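PDB 2A1V: uncharacterized protein from Deinococcus radiodurans, which is of unknown function but belongs to the YjbR (DUF419) family and folds as one antiparallel sheet packed with helices. Local coordinates for residues 27-30 and 31-35; 118-121 and 122-126; 101-104 and 105-108. All coordinates share one frame; numbering follows the deposited sequence. Where two conformers were deposited one is given.

Contact 1. Residues 27-30 and 31-35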
loop_
_atom_site.group_PDB
_atom_site.type_symbol
_atom_site.label_atom_id
_atom_site.label_comp_id
_atom_site.label_asym_id
_atom_site.label_seq_id
_atom_site.Cartn_x
_atom_site.Cartn_y
_atom_site.Cartn_z
ATOM N N PHE A 27 0.503 15.006 -0.816
ATOM C CA PHE A 27 -0.418 15.306 0.271
ATOM C C PHE A 27 -1.641 16.026 -0.356
ATOM O O PHE A 27 -1.720 17.236 -0.311
ATOM C CB PHE A 27 0.255 16.239 1.298
ATOM C CG PHE A 27 1.279 15.576 2.174
ATOM C CD1 PHE A 27 0.916 14.986 3.365
ATOM C CD2 PHE A 27 2.606 15.571 1.818
ATOM C CE1 PHE A 27 1.856 14.412 4.202
ATOM C CE2 PHE A 27 3.573 14.972 2.650
ATOM C CZ PHE A 27 3.198 14.410 3.838
ATOM N N PRO A 28 -2.541 15.277 -1.035
ATOM C CA PRO A 28 -3.636 15.925 -1.785
ATOM C C PRO A 28 -4.841 16.403 -0.938
ATOM O O PRO A 28 -5.784 16.999 -1.470
ATOM C CB PRO A 28 -4.087 14.816 -2.762
ATOM C CG PRO A 28 -3.784 13.539 -2.016
ATOM C CD PRO A 28 -2.599 13.799 -1.132
ATOM N N PHE A 29 -4.819 16.109 0.350
ATOM C CA PHE A 29 -5.833 16.557 1.285
ATOM C C PHE A 29 -5.321 17.822 1.995
ATOM O O PHE A 29 -4.240 18.332 1.682
ATOM C CB PHE A 29 -6.168 15.376 2.200
ATOM C CG PHE A 29 -6.498 14.102 1.409
ATOM C CD1 PHE A 29 -7.415 14.145 0.366
ATOM C CD2 PHE A 29 -5.809 12.924 1.605
ATOM C CE1 PHE A 29 -7.705 12.992 -0.410
ATOM C CE2 PHE A 29 -6.107 11.773 0.861
ATOM C CZ PHE A 29 -7.042 11.810 -0.149
ATOM N N ASP A 30 -6.102 18.371 2.903
ATOM C CA ASP A 30 -5.638 19.503 3.734
ATOM C C ASP A 30 -4.907 19.081 4.983
ATOM O O ASP A 30 -4.181 19.883 5.560
ATOM C CB ASP A 30 -6.784 20.434 4.080
ATOM C CG ASP A 30 -7.088 21.359 2.944
ATOM O OD1 ASP A 30 -6.110 22.001 2.418
ATOM O OD2 ASP A 30 -8.274 21.384 2.546
ATOM N N ASP A 31 -5.029 17.807 5.343
ATOM C CA ASP A 31 -4.317 17.260 6.494
ATOM C C ASP A 31 -2.946 16.625 6.142
ATOM O O ASP A 31 -2.390 16.855 5.016
ATOM C CB ASP A 31 -5.233 16.302 7.261
ATOM C CG ASP A 31 -5.581 14.968 6.482
ATOM O OD1 ASP A 31 -5.100 14.669 5.381
ATOM O OD2 ASP A 31 -6.391 14.195 7.024
ATOM N N GLU A 32 -2.395 15.875 7.115
ATOM C CA GLU A 32 -1.113 15.225 6.982
ATOM C C GLU A 32 -1.221 13.834 6.374
ATOM O O GLU A 32 -0.380 12.983 6.627
ATOM C CB GLU A 32 -0.374 15.158 8.334
ATOM C CG GLU A 32 -0.627 16.308 9.359
ATOM C CD GLU A 32 -0.442 17.738 8.830
ATOM O OE1 GLU A 32 -0.091 17.967 7.658
ATOM O OE2 GLU A 32 -0.731 18.673 9.608
ATOM N N THR A 33 -2.267 13.579 5.583
ATOM C CA THR A 33 -2.357 12.318 4.845
ATOM C C THR A 33 -1.365 12.244 3.629
ATOM O O THR A 33 -1.524 12.865 2.574
ATOM C CB THR A 33 -3.821 12.019 4.441
ATOM O OG1 THR A 33 -4.679 12.096 5.607
ATOM C CG2 THR A 33 -3.922 10.572 3.833
ATOM N N LEU A 34 -0.308 11.489 3.845
ATOM C CA LEU A 34 0.621 11.086 2.812
ATOM C C LEU A 34 -0.005 10.004 1.901
ATOM O O LEU A 34 -0.490 8.965 2.361
ATOM C CB LEU A 34 1.887 10.551 3.460
ATOM C CG LEU A 34 3.052 10.156 2.553
ATOM C CD1 LEU A 34 3.611 11.332 1.658
ATOM C CD2 LEU A 34 4.145 9.577 3.434
ATOM N N VAL A 35 0.025 10.287 0.604
ATOM C CA VAL A 35 -0.558 9.423 -0.419
ATOM C C VAL A 35 0.524 8.991 -1.417
ATOM O O VAL A 35 1.268 9.794 -1.952
ATOM C CB VAL A 35 -1.719 10.127 -1.130
ATOM C CG1 VAL A 35 -2.430 9.174 -2.088
ATOM C CG2 VAL A 35 -2.733 10.685 -0.125
HETATM O O HOH W 1 -2.912 15.338 2.404
HETATM O O HOH W 2 -1.476 20.128 6.408
#
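The Phe27 ring has Leu34 CD1 over one face, a CH-pi contact 4.1 Å from the ring centroid. At the edge of the same ring, Phe27 CE1 lies 3.6 Å from Glu32 O, and a water lies in the ring plane. The Phe27 CA-H points at the carbonyl of Thr33, with CA 3.5 Å from O. The Phe29 ring carries Pro28 CG over the centre of one face. Its edge meets a threonine: Phe29 CD2 is 3.6 Å from Thr33 CB. Val35 CG2 reaches the Phe29 ring obliquely and is pressed more tightly against Pro28, at 3.3 Å from CD.

Asp31 forms an Asx turn. Its CG stands between the backbone N and the carbonyl carbon (chi1 68°), which folds the carboxylate back over the turn. Asp31 OD1 accepts from Thr33 N at 3.0 Å and from Thr33 OG1 at 2.6 Å. Both donors come from the same face of the carboxylate, above its plane. The water at the Phe27 edge bridges the loop: it accepts from Phe29 N and donates to Asp31 O and Thr33 O.

The loop joins strand 23-26 to strand 33-38, antiparallel neighbours at one edge of the sheet. Val35 pairs with Thr26 and Leu34 with Thr50 through backbone hydrogen bonds. Leu34 also packs on Val10 and Arg14 of helix 10-17, while Phe29 and Thr33 touch Leu49 of strand 43-51.

Contact 2. Residues 118-121 and 122-126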
loop_
_atom_site.group_PDB
_atom_site.type_symbol
_atom_site.label_atom_id
_atom_site.label_comp_id
_atom_site.label_asym_id
_atom_site.label_seq_id
_atom_site.Cartn_x
_atom_site.Cartn_y
_atom_site.Cartn_z
ATOM N N LYS A 118 -5.224 -3.064 -12.155
ATOM C CA LYS A 118 -6.612 -2.606 -12.314
ATOM C C LYS A 118 -6.738 -1.237 -12.973
ATOM O O LYS A 118 -7.721 -1.003 -13.685
ATOM C CB LYS A 118 -7.373 -2.631 -10.985
ATOM C CG LYS A 118 -8.858 -2.204 -11.099
ATOM C CD LYS A 118 -9.706 -3.334 -11.748
ATOM C CE LYS A 118 -10.937 -2.784 -12.499
ATOM N NZ LYS A 118 -10.600 -2.163 -13.867
ATOM N N GLY A 119 -5.754 -0.361 -12.791
ATOM C CA GLY A 119 -5.893 1.036 -13.151
ATOM C C GLY A 119 -5.244 1.445 -14.455
ATOM O O GLY A 119 -5.401 2.591 -14.893
ATOM N N PHE A 120 -4.511 0.506 -15.059
ATOM C CA PHE A 120 -3.679 0.711 -16.265
ATOM C C PHE A 120 -3.888 -0.502 -17.187
ATOM O O PHE A 120 -4.144 -1.610 -16.722
ATOM C CB PHE A 120 -2.197 0.826 -15.870
ATOM C CG PHE A 120 -1.922 2.022 -15.028
ATOM C CD1 PHE A 120 -2.102 1.983 -13.669
ATOM C CD2 PHE A 120 -1.578 3.220 -15.611
ATOM C CE1 PHE A 120 -1.927 3.086 -12.911
ATOM C CE2 PHE A 120 -1.404 4.339 -14.838
ATOM C CZ PHE A 120 -1.575 4.261 -13.483
ATOM N N THR A 121 -3.818 -0.280 -18.481
ATOM C CA THR A 121 -3.948 -1.363 -19.424
ATOM C C THR A 121 -2.589 -1.979 -19.654
ATOM O O THR A 121 -1.563 -1.436 -19.270
ATOM C CB THR A 121 -4.527 -0.907 -20.765
ATOM O OG1 THR A 121 -3.657 0.027 -21.383
ATOM C CG2 THR A 121 -5.901 -0.295 -20.572
ATOM N N LYS A 122 -2.628 -3.153 -20.259
ATOM C CA LYS A 122 -1.450 -3.841 -20.745
ATOM C C LYS A 122 -0.527 -2.931 -21.556
ATOM O O LYS A 122 0.688 -2.931 -21.328
ATOM C CB LYS A 122 -1.908 -5.071 -21.549
ATOM C CG LYS A 122 -0.829 -5.664 -22.442
ATOM C CD LYS A 122 -1.165 -7.111 -22.888
ATOM C CE LYS A 122 0.110 -7.773 -23.481
ATOM N NZ LYS A 122 0.939 -8.303 -22.326
ATOM N N ALA A 123 -1.084 -2.127 -22.466
ATOM C CA ALA A 123 -0.228 -1.169 -23.241
ATOM C C ALA A 123 0.434 -0.106 -22.366
ATOM O O ALA A 123 1.585 0.233 -22.575
ATOM C CB ALA A 123 -1.049 -0.447 -24.339
ATOM N N GLU A 124 -0.347 0.442 -21.438
ATOM C CA GLU A 124 0.150 1.415 -20.494
ATOM C C GLU A 124 1.302 0.853 -19.670
ATOM O O GLU A 124 2.343 1.519 -19.483
ATOM C CB GLU A 124 -0.960 1.876 -19.546
ATOM C CG GLU A 124 -1.787 3.029 -20.054
ATOM C CD GLU A 124 -2.908 3.383 -19.083
ATOM O OE1 GLU A 124 -3.818 2.531 -18.883
ATOM O OE2 GLU A 124 -2.834 4.493 -18.495
ATOM N N ARG A 125 1.093 -0.343 -19.135
ATOM C CA ARG A 125 2.106 -0.945 -18.271
ATOM C C ARG A 125 3.412 -1.192 -19.053
ATOM O O ARG A 125 4.494 -1.052 -18.511
ATOM C CB ARG A 125 1.602 -2.244 -17.676
ATOM C CG ARG A 125 0.444 -2.095 -16.654
ATOM C CD ARG A 125 0.331 -3.374 -15.811
ATOM N NE ARG A 125 -0.223 -4.470 -16.589
ATOM C CZ ARG A 125 -1.518 -4.658 -16.865
ATOM N NH1 ARG A 125 -2.476 -3.849 -16.412
ATOM N NH2 ARG A 125 -1.863 -5.685 -17.616
ATOM N N LYS A 126 3.283 -1.572 -20.315
ATOM C CA LYS A 126 4.417 -1.729 -21.232
ATOM C C LYS A 126 5.114 -0.370 -21.498
ATOM O O LYS A 126 6.302 -0.272 -21.384
ATOM C CB LYS A 126 3.964 -2.368 -22.536
ATOM C CG LYS A 126 5.116 -3.100 -23.277
ATOM C CD LYS A 126 5.011 -3.124 -24.812
ATOM C CE LYS A 126 6.330 -3.666 -25.460
ATOM N NZ LYS A 126 6.164 -4.179 -26.909
#
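Thr121 and Glu124 cross at about a right angle and form a capping box at the start of helix 122-128. Thr121 is the N-cap residue. A chi1 of 63° turns its hydroxyl inward, over the first turn. Thr121 OG1 accepts a weak but straight bond from Glu124 N, at 3.3 Å. The return bond is shorter: Thr121 N gives its hydrogen to Glu124 OE1 at 2.8 Å. That donor comes to the anti side of OE1 and lies 31° out of the carboxylate plane. The pair thus occupies two backbone N-H groups around the helix start. Arg125 N adds the first main-chain helix bond, 2.9 Å to Thr121 O.

The Glu124 side chain also lies across Phe120. Its carboxylate is turned 46° from the ring plane, and Glu124 OE2 comes obliquely to within 3.4 Å of Phe120 CD2. This same OE2 makes a salt bridge with Lys43, which also forms a cation-pi contact with the Phe120 ring. The lysine probably helps to keep the carboxylate charged.

Arg125 bends at chi3, which folds its guanidinium back along the chain. One face of that group lies over Thr121 C and Lys122 N, both offset toward its rim. NH1 donates to Thr116 O, in the last turn of the preceding helix. Nearer the backbone, Arg125 CG lies 4.0 Å from Phe120 CB.

The contact is the surface corner between helix 101-119 and helix 122-128. Lys43 of strand 43-51 ties it to the sheet through Gly119 O and Glu124, and Leu130 packs against Phe120 and Arg125.

Contact 3. Residues 101-104 and 105-108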
loop_
_atom_site.group_PDB
_atom_site.type_symbol
_atom_site.label_atom_id
_atom_site.label_comp_id
_atom_site.label_asym_id
_atom_site.label_seq_id
_atom_site.Cartn_x
_atom_site.Cartn_y
_atom_site.Cartn_z
ATOM N N ALA A 101 5.637 -7.827 10.149
ATOM C CA ALA A 101 6.269 -6.888 9.232
ATOM C C ALA A 101 6.364 -7.422 7.808
ATOM O O ALA A 101 6.187 -6.671 6.832
ATOM C CB ALA A 101 7.652 -6.539 9.727
ATOM N N GLU A 102 6.662 -8.717 7.715
ATOM C CA GLU A 102 6.847 -9.333 6.407
ATOM C C GLU A 102 5.500 -9.372 5.673
ATOM O O GLU A 102 5.451 -9.001 4.509
ATOM C CB GLU A 102 7.514 -10.707 6.548
ATOM C CG GLU A 102 7.578 -11.568 5.301
ATOM C CD GLU A 102 8.232 -12.875 5.630
ATOM O OE1 GLU A 102 9.471 -12.880 5.750
ATOM O OE2 GLU A 102 7.514 -13.866 5.839
ATOM N N LEU A 103 4.423 -9.758 6.364
ATOM C CA LEU A 103 3.093 -9.694 5.790
ATOM C C LEU A 103 2.735 -8.260 5.349
ATOM O O LEU A 103 2.264 -8.059 4.226
ATOM C CB LEU A 103 2.053 -10.230 6.767
ATOM C CG LEU A 103 0.605 -10.076 6.330
ATOM C CD1 LEU A 103 0.325 -10.775 4.995
ATOM C CD2 LEU A 103 -0.341 -10.655 7.439
ATOM N N LEU A 104 2.967 -7.294 6.228
ATOM C CA LEU A 104 2.706 -5.865 5.938
ATOM C C LEU A 104 3.423 -5.376 4.687
ATOM O O LEU A 104 2.842 -4.669 3.900
ATOM C CB LEU A 104 3.111 -4.997 7.120
ATOM C CG LEU A 104 2.275 -5.148 8.420
ATOM C CD1 LEU A 104 2.893 -4.362 9.548
ATOM C CD2 LEU A 104 0.863 -4.708 8.243
ATOM N N GLY A 105 4.703 -5.738 4.550
ATOM C CA GLY A 105 5.546 -5.402 3.387
ATOM C C GLY A 105 4.960 -5.923 2.076
ATOM O O GLY A 105 4.810 -5.172 1.078
ATOM N N GLU A 106 4.625 -7.206 2.100
ATOM C CA GLU A 106 3.950 -7.877 1.003
ATOM C C GLU A 106 2.570 -7.292 0.674
ATOM O O GLU A 106 2.157 -7.294 -0.514
ATOM C CB GLU A 106 3.785 -9.323 1.390
ATOM C CG GLU A 106 3.209 -10.232 0.314
ATOM C CD GLU A 106 1.818 -10.812 0.628
ATOM O OE1 GLU A 106 1.658 -11.491 1.690
ATOM O OE2 GLU A 106 0.911 -10.620 -0.241
ATOM N N LEU A 107 1.825 -6.844 1.696
ATOM C CA LEU A 107 0.508 -6.253 1.420
ATOM C C LEU A 107 0.708 -4.930 0.737
ATOM O O LEU A 107 -0.040 -4.611 -0.192
ATOM C CB LEU A 107 -0.346 -6.071 2.656
ATOM C CG LEU A 107 -0.797 -7.386 3.279
ATOM C CD1 LEU A 107 -1.476 -7.047 4.660
ATOM C CD2 LEU A 107 -1.671 -8.128 2.351
ATOM N N LEU A 108 1.762 -4.216 1.124
ATOM C CA LEU A 108 2.054 -2.909 0.544
ATOM C C LEU A 108 2.481 -3.036 -0.912
ATOM O O LEU A 108 1.965 -2.367 -1.783
ATOM C CB LEU A 108 3.075 -2.207 1.404
ATOM C CG LEU A 108 3.594 -0.853 0.926
ATOM C CD1 LEU A 108 2.486 0.164 0.612
ATOM C CD2 LEU A 108 4.543 -0.333 1.944
#
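The first two turns of helix 101-119 hold this contact, a run of four successive i to i+4 backbone bonds. Gly105 N bonds to Ala101 O and Glu106 N to Glu102 O. Leu107 N follows to Leu103 O at 2.8 Å, and Leu108 N to Leu104 O at 3.0 Å. The Leu107 N-H lies in the plane of its carbonyl, while the other three donors are tilted out of theirs.

Leu103 and Leu107 are one turn apart, and their side chains cross at a slant. Leu103 CD1 is 4.0 Å from Leu107 CG. The Leu103 CG is anti to the backbone N (chi1 174°), and this carries its end along the helix toward the next turn. Leu107 has its CG beside its own backbone N instead. That brings Leu107 CG to 3.3 Å from Leu103 O, over the carbonyl of the turn before.

Glu106 meets the same Leu103 methyl, at about a right angle to the approach of Leu107. Its chain bends at chi2 (-114°), and Glu106 OE1 lies 3.6 Å from Leu103 CD1. This is a carbon-oxygen packing contact. The polar end is engaged by a salt bridge from Glu106 OE2 to Arg67 of helix 65-74. Arg67 also touches Leu103 and Leu107, and Leu107 reaches Leu71 as well. Leu104 and Leu108 pack on other parts, Leu104 on Met7 and Val99, Leu108 on Val16 and Cys17.

The pattern is that of an amphipathic alpha-helix: leucines packed against neighbouring helices and loops, with Glu102 and Glu106 on the exposed side.

Overall arrangement
The three contacts are local and do not touch one another. Contacts 1 and 3 lie on opposite sides of the chain's centre, with their own centres about 23 Å apart. Contacts 2 and 3 share helix 101-119, one at its end and the other at its start, about 24 Å between centres. Contacts 1 and 3 are both partly buried, and contact 2 lies at the surface. Contact 3 is nearest the middle of the molecule and combines regular helix bonds with leucine packing. Contact 1 is a loop between strands, with rings, an Asx turn and water. Contact 2 is a corner built from capping bonds and charge. Salt bridges link contact 2 to strand 43-51 and contact 3 to helix 65-74.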